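PDB 4Q7F: 5' nucleotidase family protein from Staphylococcus aureus subsp. aureus, which belongs to the 5'-nucleotidase family, pairing a metal-binding calcineurin-like phosphoesterase domain with the C-terminal domain characteristic of 5'-nucleotidases. Local coordinates for residues 70-75 and 108-113. Residues are numbered along the deposited sequence; the frame is centred on the assembly and turned at random.
Sequences NGDFLQ and GNHEFN. With MG (magnesium ion), chain B; MN (manganese (II) ion), chain C; 3D1 ((2R,3S,5R)-5-(6-amino-9H-purin-9-yl)-tetrahydro-2-(hydroxymethyl)furan-3-ol), chain D.
Glu-111 turns its carboxylate into the backbone of residues 72-74 and gathers four N-H groups, one from its own segment. Glu-111 OE1 accepts from Phe-73 N at 2.7 Å and from Leu-74 N at 2.8 Å, both approaching from the same face of the carboxylate plane. OE2 takes Asp-72 N on its syn lone pair and, on the anti side and tilted from the carboxylate plane, Gly-108 N. A bend at chi2 (72°) folds the carboxylate back to make this grip, and the Phe-73 ring stacks on it with the planes 20° apart and Phe-73 CD2 3.4 Å from Glu-111 CD. Buried this way, the carboxylate is probably stabilised as an anion by the converging N-H dipoles.

Asp-72 divides its oxygens between metal and protein. Asp-72 OD2 bridges the manganese (2.2 Å) and the magnesium, while Asp-72 OD1 accepts from His-110 N at 3.1 Å. Asn-109 OD1 adds a second protein ligand to the magnesium from this pair of loops, with His-207 and His-247 completing its protein ligands; Asp-27, His-29 and His-249 do so for the manganese.

His-110 ND1 donates almost straight (170°) to Asn-113 OD1, in the ring plane, which helps fix the ring's rotation; His-110 NE2 hydrogen-bonds O3' of 3D1 at 2.8 Å. Gln-75 CG packs against Asn-113 OD1.

Both segments lie in loops, the second with a 3-10 turn at 109-111, following parallel strands, 65-69 and 104-105, of one sheet, as expected for the dimetal centre of a calcineurin-like phosphoesterase; they lead into helices 78-85 and 116-125, the latter packing against Leu-74 and Glu-111.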
loop_
_atom_site.group_PDB
_atom_site.type_symbol
_atom_site.label_atom_id
_atom_site.label_comp_id
_atom_site.label_asym_id
_atom_site.label_seq_id
_atom_site.Cartn_x
_atom_site.Cartn_y
_atom_site.Cartn_z
ATOM N N ASN A 70 11.063 -5.329 5.413
ATOM C CA ASN A 70 10.163 -4.714 6.396
ATOM C C ASN A 70 8.689 -4.655 6.013
ATOM O O ASN A 70 7.951 -3.710 6.422
ATOM C CB ASN A 70 10.674 -3.309 6.784
ATOM C CG ASN A 70 9.961 -2.747 8.020
ATOM O OD1 ASN A 70 9.735 -3.469 9.010
ATOM N ND2 ASN A 70 9.596 -1.469 7.971
ATOM N N GLY A 71 8.221 -5.648 5.250
ATOM C CA GLY A 71 6.787 -5.732 4.942
ATOM C C GLY A 71 6.296 -5.263 3.588
ATOM O O GLY A 71 6.966 -4.520 2.879
ATOM N N ASP A 72 5.087 -5.700 3.255
ATOM C CA ASP A 72 4.449 -5.384 1.972
ATOM C C ASP A 72 5.262 -5.991 0.863
ATOM O O ASP A 72 5.685 -5.304 -0.081
ATOM C CB ASP A 72 4.218 -3.877 1.769
ATOM C CG ASP A 72 2.928 -3.386 2.433
ATOM O OD1 ASP A 72 2.263 -4.193 3.133
ATOM O OD2 ASP A 72 2.587 -2.193 2.263
ATOM N N PHE A 73 5.455 -7.297 0.974
ATOM C CA PHE A 73 6.223 -8.051 0.005
ATOM C C PHE A 73 5.403 -9.067 -0.782
ATOM O O PHE A 73 5.855 -9.578 -1.800
ATOM C CB PHE A 73 7.367 -8.819 0.697
ATOM C CG PHE A 73 6.913 -9.920 1.629
ATOM C CD1 PHE A 73 6.714 -11.211 1.160
ATOM C CD2 PHE A 73 6.698 -9.668 2.968
ATOM C CE1 PHE A 73 6.305 -12.207 2.002
ATOM C CE2 PHE A 73 6.312 -10.670 3.824
ATOM C CZ PHE A 73 6.103 -11.944 3.340
ATOM N N LEU A 74 4.197 -9.345 -0.344
ATOM C CA LEU A 74 3.407 -10.418 -0.958
ATOM C C LEU A 74 2.377 -9.953 -1.966
ATOM O O LEU A 74 1.838 -10.751 -2.721
ATOM C CB LEU A 74 2.768 -11.215 0.184
ATOM C CG LEU A 74 2.117 -12.558 -0.071
ATOM C CD1 LEU A 74 3.105 -13.542 -0.678
ATOM C CD2 LEU A 74 1.595 -13.061 1.273
ATOM N N GLN A 75 2.118 -8.654 -1.997
ATOM C CA GLN A 75 1.137 -8.070 -2.912
ATOM C C GLN A 75 1.673 -6.764 -3.476
ATOM O O GLN A 75 2.486 -6.089 -2.842
ATOM C CB GLN A 75 -0.167 -7.795 -2.146
ATOM C CG GLN A 75 -1.331 -7.215 -2.966
ATOM C CD GLN A 75 -1.215 -5.720 -3.248
ATOM O OE1 GLN A 75 -0.513 -4.984 -2.546
ATOM N NE2 GLN A 75 -1.920 -5.260 -4.280
ATOM N N GLY A 108 3.543 -6.599 6.660
ATOM C CA GLY A 108 2.888 -5.371 6.246
ATOM C C GLY A 108 1.405 -5.671 6.082
ATOM O O GLY A 108 0.995 -6.835 6.103
ATOM N N ASN A 109 0.577 -4.626 5.940
ATOM C CA ASN A 109 -0.842 -4.841 5.787
ATOM C C ASN A 109 -1.246 -5.645 4.555
ATOM O O ASN A 109 -2.217 -6.400 4.602
ATOM C CB ASN A 109 -1.623 -3.509 5.801
ATOM C CG ASN A 109 -1.149 -2.541 4.734
ATOM O OD1 ASN A 109 -0.023 -2.038 4.793
ATOM N ND2 ASN A 109 -2.028 -2.222 3.793
ATOM N N HIS A 110 -0.529 -5.469 3.455
ATOM C CA HIS A 110 -0.828 -6.176 2.207
ATOM C C HIS A 110 -0.529 -7.662 2.232
ATOM O O HIS A 110 -0.953 -8.399 1.340
ATOM C CB HIS A 110 -0.193 -5.445 1.007
ATOM C CG HIS A 110 -0.763 -4.083 0.796
ATOM N ND1 HIS A 110 -2.000 -3.889 0.225
ATOM C CD2 HIS A 110 -0.309 -2.850 1.133
ATOM C CE1 HIS A 110 -2.273 -2.597 0.192
ATOM N NE2 HIS A 110 -1.274 -1.947 0.762
ATOM N N GLU A 111 0.192 -8.118 3.257
ATOM C CA GLU A 111 0.391 -9.554 3.435
ATOM C C GLU A 111 -0.902 -10.310 3.708
ATOM O O GLU A 111 -0.939 -11.535 3.585
ATOM C CB GLU A 111 1.393 -9.847 4.548
ATOM C CG GLU A 111 2.798 -10.093 4.018
ATOM C CD GLU A 111 3.458 -8.832 3.524
ATOM O OE1 GLU A 111 3.484 -8.635 2.297
ATOM O OE2 GLU A 111 3.908 -8.032 4.362
ATOM N N PHE A 112 -1.964 -9.580 4.088
ATOM C CA PHE A 112 -3.263 -10.179 4.357
ATOM C C PHE A 112 -4.235 -10.131 3.156
ATOM O O PHE A 112 -5.266 -10.797 3.179
ATOM C CB PHE A 112 -3.898 -9.480 5.580
ATOM C CG PHE A 112 -3.083 -9.630 6.845
ATOM C CD1 PHE A 112 -3.282 -10.722 7.693
ATOM C CD2 PHE A 112 -2.094 -8.696 7.177
ATOM C CE1 PHE A 112 -2.537 -10.870 8.854
ATOM C CE2 PHE A 112 -1.326 -8.852 8.328
ATOM C CZ PHE A 112 -1.568 -9.926 9.180
ATOM N N ASN A 113 -3.889 -9.361 2.115
ATOM C CA ASN A 113 -4.737 -9.154 0.940
ATOM C C ASN A 113 -5.267 -10.398 0.256
ATOM O O ASN A 113 -6.270 -10.317 -0.420
ATOM C CB ASN A 113 -3.992 -8.357 -0.163
ATOM C CG ASN A 113 -3.926 -6.846 0.092
ATOM O OD1 ASN A 113 -3.430 -6.110 -0.770
ATOM N ND2 ASN A 113 -4.444 -6.376 1.225
HETATM MG MG MG B . 1.785 -0.943 3.999
HETATM MN MN MN C . 3.257 -0.555 1.003
HETATM O "O5'" 3D1 D . -2.889 3.398 4.047
HETATM C "C5'" 3D1 D . -3.652 2.762 3.026
HETATM C "C4'" 3D1 D . -2.929 1.531 2.506
HETATM O "O4'" 3D1 D . -3.864 0.822 1.705
HETATM C "C1'" 3D1 D . -3.504 0.847 0.321
HETATM N N9 3D1 D . -4.724 1.088 -0.498
HETATM C C4 3D1 D . -5.524 0.096 -0.865
HETATM N N3 3D1 D . -5.508 -1.240 -0.659
HETATM C C2 3D1 D . -6.480 -2.020 -1.167
HETATM N N1 3D1 D . -7.521 -1.524 -1.889
HETATM C C6 3D1 D . -7.655 -0.207 -2.163
HETATM N N6 3D1 D . -8.715 0.247 -2.887
HETATM C C5 3D1 D . -6.625 0.709 -1.626
HETATM N N7 3D1 D . -6.375 2.034 -1.659
HETATM C C8 3D1 D . -5.231 2.260 -0.964
HETATM C "C2'" 3D1 D . -2.380 1.864 0.182
HETATM C "C3'" 3D1 D . -1.760 1.797 1.565
HETATM O "O3'" 3D1 D . -0.837 0.688 1.599
HETATM O O HOH W 1 1.803 0.616 2.283
HETATM O O HOH W 2 1.135 -0.036 -0.086
#